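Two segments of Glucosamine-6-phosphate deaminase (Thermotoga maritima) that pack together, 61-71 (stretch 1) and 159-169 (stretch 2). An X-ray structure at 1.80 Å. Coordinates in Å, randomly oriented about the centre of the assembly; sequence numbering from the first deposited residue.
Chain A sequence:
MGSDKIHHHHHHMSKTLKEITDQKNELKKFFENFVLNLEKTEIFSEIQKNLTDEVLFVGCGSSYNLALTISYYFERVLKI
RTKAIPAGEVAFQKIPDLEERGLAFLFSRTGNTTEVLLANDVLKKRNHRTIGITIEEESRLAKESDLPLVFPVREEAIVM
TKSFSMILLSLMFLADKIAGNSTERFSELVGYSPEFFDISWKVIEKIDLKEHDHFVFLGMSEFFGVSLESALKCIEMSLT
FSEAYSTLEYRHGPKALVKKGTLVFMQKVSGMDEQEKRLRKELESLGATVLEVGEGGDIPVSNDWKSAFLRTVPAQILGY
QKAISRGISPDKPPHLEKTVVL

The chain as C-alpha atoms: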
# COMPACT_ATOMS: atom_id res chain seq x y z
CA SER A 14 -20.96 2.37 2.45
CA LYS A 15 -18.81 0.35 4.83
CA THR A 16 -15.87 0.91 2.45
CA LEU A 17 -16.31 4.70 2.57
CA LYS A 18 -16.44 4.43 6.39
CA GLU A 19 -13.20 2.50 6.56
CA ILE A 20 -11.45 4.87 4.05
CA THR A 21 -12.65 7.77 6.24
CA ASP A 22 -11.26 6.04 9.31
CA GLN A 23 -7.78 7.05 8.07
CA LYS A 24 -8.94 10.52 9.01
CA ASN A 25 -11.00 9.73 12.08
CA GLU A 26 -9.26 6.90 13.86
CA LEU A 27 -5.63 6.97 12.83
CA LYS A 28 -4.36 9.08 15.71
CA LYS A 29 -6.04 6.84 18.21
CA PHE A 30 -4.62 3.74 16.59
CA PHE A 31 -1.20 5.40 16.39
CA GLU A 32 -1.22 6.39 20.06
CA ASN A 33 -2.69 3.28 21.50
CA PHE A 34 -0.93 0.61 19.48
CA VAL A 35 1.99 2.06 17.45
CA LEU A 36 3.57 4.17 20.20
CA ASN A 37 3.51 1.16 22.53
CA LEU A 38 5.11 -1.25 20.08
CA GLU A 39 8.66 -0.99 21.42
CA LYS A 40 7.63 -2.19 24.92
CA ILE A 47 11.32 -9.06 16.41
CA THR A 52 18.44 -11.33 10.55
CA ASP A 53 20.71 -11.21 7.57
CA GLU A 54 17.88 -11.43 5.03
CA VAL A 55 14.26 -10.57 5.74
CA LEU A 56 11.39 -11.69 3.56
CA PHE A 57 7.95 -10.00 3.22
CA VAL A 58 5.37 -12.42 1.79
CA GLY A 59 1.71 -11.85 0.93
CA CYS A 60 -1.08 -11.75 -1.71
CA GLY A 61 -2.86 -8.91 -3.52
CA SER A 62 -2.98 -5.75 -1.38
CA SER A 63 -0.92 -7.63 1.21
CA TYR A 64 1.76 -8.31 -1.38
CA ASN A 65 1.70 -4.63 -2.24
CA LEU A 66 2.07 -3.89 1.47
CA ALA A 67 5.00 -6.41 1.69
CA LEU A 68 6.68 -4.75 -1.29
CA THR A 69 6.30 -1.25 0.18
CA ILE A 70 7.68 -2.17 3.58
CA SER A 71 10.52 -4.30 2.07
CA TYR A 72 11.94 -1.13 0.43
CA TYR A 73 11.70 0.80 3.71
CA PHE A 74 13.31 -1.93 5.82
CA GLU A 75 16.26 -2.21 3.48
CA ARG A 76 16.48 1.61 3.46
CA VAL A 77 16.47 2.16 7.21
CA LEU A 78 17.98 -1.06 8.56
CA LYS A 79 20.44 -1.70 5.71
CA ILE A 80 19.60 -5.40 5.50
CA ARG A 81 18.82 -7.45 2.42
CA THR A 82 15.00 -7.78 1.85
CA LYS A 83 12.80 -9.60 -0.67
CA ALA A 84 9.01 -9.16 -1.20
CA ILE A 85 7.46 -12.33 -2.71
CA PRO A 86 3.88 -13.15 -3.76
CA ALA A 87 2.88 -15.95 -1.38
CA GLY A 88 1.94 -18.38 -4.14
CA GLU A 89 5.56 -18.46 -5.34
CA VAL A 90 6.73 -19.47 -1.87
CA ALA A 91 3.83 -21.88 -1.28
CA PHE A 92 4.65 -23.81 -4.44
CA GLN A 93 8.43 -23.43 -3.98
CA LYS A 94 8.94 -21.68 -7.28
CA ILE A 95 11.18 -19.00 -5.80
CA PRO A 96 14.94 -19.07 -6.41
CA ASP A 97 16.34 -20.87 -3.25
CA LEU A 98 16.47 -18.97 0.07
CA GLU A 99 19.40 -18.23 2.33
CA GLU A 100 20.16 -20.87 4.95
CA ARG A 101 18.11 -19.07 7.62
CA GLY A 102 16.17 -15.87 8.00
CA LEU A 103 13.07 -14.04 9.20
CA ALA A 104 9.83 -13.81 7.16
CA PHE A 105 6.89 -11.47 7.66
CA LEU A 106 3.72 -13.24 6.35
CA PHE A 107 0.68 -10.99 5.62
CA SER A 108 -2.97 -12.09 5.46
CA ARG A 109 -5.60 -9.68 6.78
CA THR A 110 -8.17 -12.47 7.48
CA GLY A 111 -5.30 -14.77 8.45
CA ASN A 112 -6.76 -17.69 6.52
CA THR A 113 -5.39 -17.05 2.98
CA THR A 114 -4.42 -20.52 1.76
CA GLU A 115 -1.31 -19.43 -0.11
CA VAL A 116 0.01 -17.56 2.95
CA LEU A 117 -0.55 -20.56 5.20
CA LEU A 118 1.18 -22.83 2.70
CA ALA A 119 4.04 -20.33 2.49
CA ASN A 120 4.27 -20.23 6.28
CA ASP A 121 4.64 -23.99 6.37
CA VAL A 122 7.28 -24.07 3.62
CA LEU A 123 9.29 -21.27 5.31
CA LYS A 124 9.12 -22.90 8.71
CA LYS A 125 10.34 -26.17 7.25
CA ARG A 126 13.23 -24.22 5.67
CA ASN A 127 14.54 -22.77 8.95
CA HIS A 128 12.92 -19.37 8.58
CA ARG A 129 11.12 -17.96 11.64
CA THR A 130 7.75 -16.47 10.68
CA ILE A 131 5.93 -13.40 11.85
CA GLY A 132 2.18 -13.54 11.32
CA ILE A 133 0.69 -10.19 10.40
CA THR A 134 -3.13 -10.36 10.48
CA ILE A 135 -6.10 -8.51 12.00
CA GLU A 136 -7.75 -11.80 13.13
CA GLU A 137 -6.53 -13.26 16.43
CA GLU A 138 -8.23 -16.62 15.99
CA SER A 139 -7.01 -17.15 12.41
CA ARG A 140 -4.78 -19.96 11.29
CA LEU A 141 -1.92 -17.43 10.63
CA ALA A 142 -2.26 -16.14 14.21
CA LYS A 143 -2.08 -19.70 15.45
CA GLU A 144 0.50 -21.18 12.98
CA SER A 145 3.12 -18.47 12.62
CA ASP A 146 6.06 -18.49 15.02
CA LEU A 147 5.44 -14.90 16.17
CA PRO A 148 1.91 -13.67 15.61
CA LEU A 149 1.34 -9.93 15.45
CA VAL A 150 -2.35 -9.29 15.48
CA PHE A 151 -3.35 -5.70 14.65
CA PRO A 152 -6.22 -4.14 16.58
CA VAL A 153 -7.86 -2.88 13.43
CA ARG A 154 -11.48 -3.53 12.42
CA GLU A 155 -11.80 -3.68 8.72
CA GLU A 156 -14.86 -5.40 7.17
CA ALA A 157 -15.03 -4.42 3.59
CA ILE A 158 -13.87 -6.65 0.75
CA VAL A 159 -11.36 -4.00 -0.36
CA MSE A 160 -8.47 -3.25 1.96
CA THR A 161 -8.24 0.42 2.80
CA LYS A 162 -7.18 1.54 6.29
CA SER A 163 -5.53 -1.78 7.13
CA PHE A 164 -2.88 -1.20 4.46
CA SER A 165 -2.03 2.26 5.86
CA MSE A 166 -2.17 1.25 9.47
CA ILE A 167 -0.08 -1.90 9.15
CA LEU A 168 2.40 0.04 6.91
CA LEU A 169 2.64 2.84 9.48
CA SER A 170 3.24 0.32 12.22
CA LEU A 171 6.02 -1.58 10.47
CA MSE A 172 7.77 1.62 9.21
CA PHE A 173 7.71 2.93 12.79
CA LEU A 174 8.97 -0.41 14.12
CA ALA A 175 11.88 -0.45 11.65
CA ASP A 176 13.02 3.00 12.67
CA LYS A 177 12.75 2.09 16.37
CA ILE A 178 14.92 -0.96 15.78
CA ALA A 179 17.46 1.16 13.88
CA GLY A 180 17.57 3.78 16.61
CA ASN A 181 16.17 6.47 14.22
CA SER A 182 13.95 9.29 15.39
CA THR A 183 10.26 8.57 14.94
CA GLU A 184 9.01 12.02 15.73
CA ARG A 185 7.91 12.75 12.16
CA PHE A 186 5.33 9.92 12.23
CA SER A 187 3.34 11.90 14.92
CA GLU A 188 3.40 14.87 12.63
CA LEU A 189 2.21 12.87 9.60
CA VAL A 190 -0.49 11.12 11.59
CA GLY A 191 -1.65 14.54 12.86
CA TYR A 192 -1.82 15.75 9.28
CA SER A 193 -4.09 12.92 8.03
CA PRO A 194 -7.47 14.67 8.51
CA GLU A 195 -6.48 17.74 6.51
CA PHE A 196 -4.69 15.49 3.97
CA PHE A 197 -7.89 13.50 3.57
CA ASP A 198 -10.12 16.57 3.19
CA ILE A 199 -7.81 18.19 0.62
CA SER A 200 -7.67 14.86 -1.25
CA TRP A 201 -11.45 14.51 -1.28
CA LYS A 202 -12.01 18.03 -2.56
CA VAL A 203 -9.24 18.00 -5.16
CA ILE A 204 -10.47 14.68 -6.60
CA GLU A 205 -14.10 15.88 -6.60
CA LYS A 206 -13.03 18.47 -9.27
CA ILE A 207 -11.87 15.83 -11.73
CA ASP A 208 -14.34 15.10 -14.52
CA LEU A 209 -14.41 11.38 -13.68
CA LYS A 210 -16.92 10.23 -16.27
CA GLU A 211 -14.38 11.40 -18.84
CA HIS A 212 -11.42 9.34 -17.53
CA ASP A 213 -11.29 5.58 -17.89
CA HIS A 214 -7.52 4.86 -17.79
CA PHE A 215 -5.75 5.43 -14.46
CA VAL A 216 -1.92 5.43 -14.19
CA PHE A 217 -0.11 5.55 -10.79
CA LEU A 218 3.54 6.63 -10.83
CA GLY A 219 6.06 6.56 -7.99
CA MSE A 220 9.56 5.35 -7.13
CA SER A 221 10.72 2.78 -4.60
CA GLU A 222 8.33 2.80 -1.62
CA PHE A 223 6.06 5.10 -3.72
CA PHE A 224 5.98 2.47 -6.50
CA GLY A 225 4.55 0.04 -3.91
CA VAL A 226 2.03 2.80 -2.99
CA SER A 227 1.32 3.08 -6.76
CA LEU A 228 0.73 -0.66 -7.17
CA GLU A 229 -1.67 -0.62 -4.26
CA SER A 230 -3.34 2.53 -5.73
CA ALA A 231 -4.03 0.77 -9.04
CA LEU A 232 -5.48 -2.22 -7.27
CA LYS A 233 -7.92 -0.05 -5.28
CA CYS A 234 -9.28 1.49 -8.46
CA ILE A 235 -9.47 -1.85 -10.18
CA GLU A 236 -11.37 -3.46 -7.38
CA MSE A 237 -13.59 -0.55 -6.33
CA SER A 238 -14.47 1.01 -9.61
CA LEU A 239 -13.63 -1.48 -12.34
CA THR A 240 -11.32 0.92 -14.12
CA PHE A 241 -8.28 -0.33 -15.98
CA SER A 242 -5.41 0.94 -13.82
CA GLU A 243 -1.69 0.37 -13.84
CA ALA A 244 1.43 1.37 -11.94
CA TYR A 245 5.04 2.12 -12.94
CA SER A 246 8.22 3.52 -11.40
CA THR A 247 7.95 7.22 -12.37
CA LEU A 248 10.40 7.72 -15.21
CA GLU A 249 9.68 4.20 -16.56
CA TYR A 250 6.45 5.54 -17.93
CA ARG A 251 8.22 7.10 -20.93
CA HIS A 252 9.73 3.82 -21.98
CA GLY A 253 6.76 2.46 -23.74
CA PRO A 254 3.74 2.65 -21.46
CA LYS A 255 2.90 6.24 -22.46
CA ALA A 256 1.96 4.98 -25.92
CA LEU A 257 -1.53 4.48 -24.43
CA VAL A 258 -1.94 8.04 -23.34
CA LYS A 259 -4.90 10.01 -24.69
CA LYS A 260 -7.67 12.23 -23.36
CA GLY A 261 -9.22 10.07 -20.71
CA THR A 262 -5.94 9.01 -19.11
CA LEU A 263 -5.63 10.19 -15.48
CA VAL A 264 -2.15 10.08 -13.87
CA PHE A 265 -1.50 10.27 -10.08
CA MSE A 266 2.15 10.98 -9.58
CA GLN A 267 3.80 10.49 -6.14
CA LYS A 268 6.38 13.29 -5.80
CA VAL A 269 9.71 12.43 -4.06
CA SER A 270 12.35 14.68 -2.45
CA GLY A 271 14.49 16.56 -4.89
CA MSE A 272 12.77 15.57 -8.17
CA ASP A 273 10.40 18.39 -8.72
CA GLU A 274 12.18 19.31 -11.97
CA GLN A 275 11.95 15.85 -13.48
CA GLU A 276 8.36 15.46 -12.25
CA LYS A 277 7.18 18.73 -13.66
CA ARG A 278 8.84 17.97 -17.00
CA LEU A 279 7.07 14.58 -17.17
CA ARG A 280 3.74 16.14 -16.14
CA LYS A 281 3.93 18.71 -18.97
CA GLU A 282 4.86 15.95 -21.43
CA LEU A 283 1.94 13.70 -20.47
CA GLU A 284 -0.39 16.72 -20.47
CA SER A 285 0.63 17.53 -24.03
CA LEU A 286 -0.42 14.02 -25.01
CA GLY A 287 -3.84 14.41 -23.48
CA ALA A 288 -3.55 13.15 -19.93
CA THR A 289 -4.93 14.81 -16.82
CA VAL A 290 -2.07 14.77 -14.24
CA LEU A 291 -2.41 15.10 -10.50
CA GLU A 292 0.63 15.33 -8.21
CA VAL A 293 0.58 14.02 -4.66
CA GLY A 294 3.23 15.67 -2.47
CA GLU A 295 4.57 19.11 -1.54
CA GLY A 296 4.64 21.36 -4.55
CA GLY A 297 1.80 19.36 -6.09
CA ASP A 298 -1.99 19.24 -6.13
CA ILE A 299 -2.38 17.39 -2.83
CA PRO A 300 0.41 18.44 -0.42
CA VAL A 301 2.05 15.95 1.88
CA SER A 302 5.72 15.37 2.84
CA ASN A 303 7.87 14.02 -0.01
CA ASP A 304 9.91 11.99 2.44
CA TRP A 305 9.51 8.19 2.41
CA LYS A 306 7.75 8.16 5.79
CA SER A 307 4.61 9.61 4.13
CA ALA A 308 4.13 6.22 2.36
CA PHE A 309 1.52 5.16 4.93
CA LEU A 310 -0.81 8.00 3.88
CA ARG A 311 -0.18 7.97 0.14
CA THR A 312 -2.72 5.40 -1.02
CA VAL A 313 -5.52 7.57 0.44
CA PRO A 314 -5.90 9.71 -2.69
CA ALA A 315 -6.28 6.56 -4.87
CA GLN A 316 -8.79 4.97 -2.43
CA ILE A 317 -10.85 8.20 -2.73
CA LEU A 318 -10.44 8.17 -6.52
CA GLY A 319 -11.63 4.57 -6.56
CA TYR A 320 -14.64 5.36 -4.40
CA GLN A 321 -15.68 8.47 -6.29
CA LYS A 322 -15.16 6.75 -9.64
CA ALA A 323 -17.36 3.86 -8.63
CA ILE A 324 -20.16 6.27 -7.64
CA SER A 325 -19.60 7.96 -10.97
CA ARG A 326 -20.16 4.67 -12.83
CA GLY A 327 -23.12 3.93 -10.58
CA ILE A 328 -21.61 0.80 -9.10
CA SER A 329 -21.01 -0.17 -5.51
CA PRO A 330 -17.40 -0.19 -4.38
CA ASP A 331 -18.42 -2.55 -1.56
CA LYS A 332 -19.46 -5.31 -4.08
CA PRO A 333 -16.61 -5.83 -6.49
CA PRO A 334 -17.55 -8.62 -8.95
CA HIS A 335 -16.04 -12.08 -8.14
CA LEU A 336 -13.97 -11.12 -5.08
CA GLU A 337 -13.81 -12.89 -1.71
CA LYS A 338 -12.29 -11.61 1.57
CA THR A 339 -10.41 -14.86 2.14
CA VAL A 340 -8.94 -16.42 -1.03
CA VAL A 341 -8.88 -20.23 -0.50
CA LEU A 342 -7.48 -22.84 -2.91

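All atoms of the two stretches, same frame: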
# COMPACT_ATOMS: atom_id res chain seq x y z
N GLY A 61 -2.01 -10.06 -3.17
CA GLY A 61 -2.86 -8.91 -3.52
C GLY A 61 -2.42 -7.66 -2.78
O GLY A 61 -1.20 -7.31 -2.81
N SER A 62 -3.37 -6.95 -2.16
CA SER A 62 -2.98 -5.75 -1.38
C SER A 62 -1.92 -6.06 -0.36
O SER A 62 -1.09 -5.18 -0.04
CB SER A 62 -4.17 -5.13 -0.59
OG SER A 62 -5.19 -4.88 -1.50
N SER A 63 -1.93 -7.29 0.19
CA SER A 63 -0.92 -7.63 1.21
C SER A 63 0.47 -7.85 0.56
O SER A 63 1.51 -7.76 1.21
CB SER A 63 -1.35 -8.84 2.01
OG SER A 63 -2.22 -8.47 3.10
N TYR A 64 0.46 -8.20 -0.71
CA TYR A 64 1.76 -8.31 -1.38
C TYR A 64 2.20 -6.89 -1.63
O TYR A 64 3.40 -6.57 -1.53
CB TYR A 64 1.65 -9.06 -2.73
CG TYR A 64 2.87 -8.84 -3.62
CD1 TYR A 64 4.10 -9.45 -3.33
CD2 TYR A 64 2.79 -7.91 -4.69
CE1 TYR A 64 5.27 -9.14 -4.05
CE2 TYR A 64 3.99 -7.57 -5.44
CZ TYR A 64 5.21 -8.19 -5.08
OH TYR A 64 6.41 -7.79 -5.67
N ASN A 65 1.27 -6.02 -2.02
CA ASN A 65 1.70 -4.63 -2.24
C ASN A 65 2.24 -4.00 -0.96
O ASN A 65 3.17 -3.15 -1.02
CB ASN A 65 0.54 -3.78 -2.79
CG ASN A 65 0.09 -4.27 -4.17
OD1 ASN A 65 0.90 -4.73 -4.98
ND2 ASN A 65 -1.19 -4.15 -4.44
N LEU A 66 1.67 -4.38 0.17
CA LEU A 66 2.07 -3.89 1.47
C LEU A 66 3.49 -4.43 1.74
O LEU A 66 4.41 -3.67 2.13
CB LEU A 66 1.07 -4.41 2.50
CG LEU A 66 1.30 -4.06 3.96
CD1 LEU A 66 1.44 -2.59 4.11
CD2 LEU A 66 0.08 -4.61 4.83
N ALA A 67 3.69 -5.72 1.49
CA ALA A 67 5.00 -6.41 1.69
C ALA A 67 6.07 -5.73 0.83
O ALA A 67 7.18 -5.50 1.28
CB ALA A 67 4.89 -7.91 1.26
N LEU A 68 5.73 -5.41 -0.41
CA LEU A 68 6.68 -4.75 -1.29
C LEU A 68 7.06 -3.37 -0.72
O LEU A 68 8.26 -3.05 -0.59
CB LEU A 68 6.09 -4.56 -2.68
CG LEU A 68 6.98 -3.83 -3.66
CD1 LEU A 68 8.27 -4.63 -3.94
CD2 LEU A 68 6.20 -3.67 -4.99
N THR A 69 6.05 -2.59 -0.36
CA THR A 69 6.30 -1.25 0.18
C THR A 69 7.17 -1.28 1.43
O THR A 69 8.16 -0.54 1.51
CB THR A 69 4.98 -0.54 0.50
OG1 THR A 69 4.15 -0.58 -0.68
CG2 THR A 69 5.27 0.98 0.85
N ILE A 70 6.87 -2.17 2.39
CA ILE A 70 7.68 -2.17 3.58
C ILE A 70 9.08 -2.76 3.33
O ILE A 70 10.06 -2.32 3.94
CB ILE A 70 6.91 -2.86 4.77
CG1 ILE A 70 7.68 -2.72 6.10
CG2 ILE A 70 6.64 -4.33 4.43
CD1 ILE A 70 7.91 -1.19 6.52
N SER A 71 9.21 -3.70 2.38
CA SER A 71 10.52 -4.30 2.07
C SER A 71 11.51 -3.16 1.65
O SER A 71 12.69 -3.13 2.08
CB SER A 71 10.43 -5.37 0.96
OG SER A 71 10.15 -4.85 -0.33
N VAL A 159 -12.59 -4.72 -0.01
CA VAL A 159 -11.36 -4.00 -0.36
C VAL A 159 -10.61 -3.48 0.85
O VAL A 159 -11.19 -2.88 1.77
CB VAL A 159 -11.69 -2.85 -1.32
CG1 VAL A 159 -10.43 -2.08 -1.72
CG2 VAL A 159 -12.37 -3.43 -2.55
N MSE A 160 -9.30 -3.75 0.87
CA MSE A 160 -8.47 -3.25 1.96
C MSE A 160 -8.26 -1.77 1.77
O MSE A 160 -7.95 -1.31 0.67
CB MSE A 160 -7.12 -3.98 1.97
CG MSE A 160 -7.21 -5.27 2.71
SE MSE A 160 -5.53 -6.33 2.56
CE MSE A 160 -4.38 -4.82 3.04
N THR A 161 -8.41 -1.01 2.87
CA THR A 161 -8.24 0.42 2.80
C THR A 161 -7.33 0.81 3.96
O THR A 161 -6.08 0.81 3.82
CB THR A 161 -9.65 1.21 2.87
OG1 THR A 161 -10.41 0.78 4.02
CG2 THR A 161 -10.45 0.93 1.60
N LYS A 162 -7.93 1.10 5.10
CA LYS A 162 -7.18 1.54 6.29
C LYS A 162 -6.20 0.51 6.82
O LYS A 162 -5.19 0.88 7.40
CB LYS A 162 -8.17 1.89 7.42
CG LYS A 162 -8.91 0.71 8.01
CD LYS A 162 -9.96 1.24 9.02
CE LYS A 162 -10.38 0.23 10.07
NZ LYS A 162 -11.42 0.75 11.05
N SER A 163 -6.45 -0.78 6.61
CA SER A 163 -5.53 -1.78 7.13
C SER A 163 -4.16 -1.68 6.43
O SER A 163 -3.14 -1.95 7.07
CB SER A 163 -6.08 -3.23 6.95
OG SER A 163 -6.27 -3.55 5.61
N PHE A 164 -4.16 -1.30 5.17
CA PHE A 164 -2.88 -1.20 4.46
C PHE A 164 -2.06 -0.06 5.15
O PHE A 164 -0.90 -0.24 5.59
CB PHE A 164 -3.15 -0.85 3.00
CG PHE A 164 -1.90 -0.59 2.18
CD1 PHE A 164 -1.27 0.66 2.21
CD2 PHE A 164 -1.36 -1.61 1.39
CE1 PHE A 164 -0.15 0.90 1.47
CE2 PHE A 164 -0.20 -1.38 0.63
CZ PHE A 164 0.39 -0.13 0.66
N SER A 165 -2.70 1.09 5.28
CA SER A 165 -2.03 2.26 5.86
C SER A 165 -1.63 2.02 7.28
O SER A 165 -0.51 2.36 7.70
CB SER A 165 -2.96 3.47 5.82
OG SER A 165 -3.31 3.78 4.47
N MSE A 166 -2.54 1.49 8.10
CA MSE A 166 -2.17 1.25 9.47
C MSE A 166 -1.11 0.19 9.71
O MSE A 166 -0.26 0.33 10.59
CB MSE A 166 -3.47 1.00 10.33
CG MSE A 166 -4.37 2.19 10.22
SE MSE A 166 -6.12 1.66 11.15
CE MSE A 166 -6.88 3.44 11.21
N ILE A 167 -1.10 -0.89 8.92
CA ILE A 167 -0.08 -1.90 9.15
C ILE A 167 1.25 -1.28 8.61
O ILE A 167 2.30 -1.43 9.24
CB ILE A 167 -0.40 -3.22 8.39
CG1 ILE A 167 -1.61 -3.92 9.11
CG2 ILE A 167 0.83 -4.18 8.42
CD1 ILE A 167 -2.22 -5.02 8.27
N LEU A 168 1.17 -0.58 7.50
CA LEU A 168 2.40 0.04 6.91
C LEU A 168 3.02 1.03 7.93
O LEU A 168 4.23 0.97 8.23
CB LEU A 168 2.06 0.70 5.58
CG LEU A 168 3.26 1.35 4.86
CD1 LEU A 168 4.40 0.32 4.72
CD2 LEU A 168 2.84 1.92 3.53
N LEU A 169 2.18 1.89 8.47
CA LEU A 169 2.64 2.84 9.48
C LEU A 169 3.30 2.10 10.61
O LEU A 169 4.41 2.47 11.08
CB LEU A 169 1.46 3.61 10.01
CG LEU A 169 1.69 4.34 11.34
CD1 LEU A 169 2.76 5.44 11.11
CD2 LEU A 169 0.39 5.02 11.76
O HOH W 1 -7.76 -5.10 -1.43

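Helices 62-71 and 162-169 run in nearly the same direction, their axes inclined by 27° and 10.4 Å apart at closest approach. No direct hydrogen bond joins the stretches; apart from one bridging water, the contact rests on the packing of side chains, which buries 469 Å² in all.

Phe-164 is the central knob. Its CA-to-CB bond points sideways, but the t rotamer (chi1 175°) brings the ring up against the first helix, into a hole formed by Ser-62, Asn-65, Leu-66 and Thr-69. The ring reaches the backbone itself: CE2 of Phe-164 lies 3.5 Å from CA of Leu-66 and 3.9 Å from C of Asn-65. Near the ring plane, Thr-69 OG1 stands 4.0 Å from Phe-164 CZ. This hydroxyl is compatible with an apolar neighbour because, in the m rotamer, it donates to Asn-65 O at 2.8 Å, one turn back in its own helix.

Leu-66 answers from the other side of the contact. It too starts sideways, and its t,p conformation brings both methyls to the second helix. CD1 covers one face of the Phe-164 ring, 4.1 Å from the centroid in a CH-pi contact, and lies 3.7 Å from Leu-168 CB, while CD2 meets Ile-167 CG2 at 3.7 Å. Leu-168 shares the t,p conformation, placing its CD2 3.7 Å from Thr-69 CG2 and its CD1 4.1 Å from Ile-70 CB.

At the N-terminal end, Met-160, a selenomethionine, precedes its helix. Its CA-to-CB bond points toward the first stretch, and chi1 (-85°, m) with chi2 (174°, t) sets SE 3.6 Å from CB of Ser-62 and 4.0 Å from OG of Ser-63; chi3 (49°, p) then directs only the terminal methyl, CE. Here a water links the stretches, 2.6 Å from Ser-62 OG and accepting from Met-160 N at 3.1 Å.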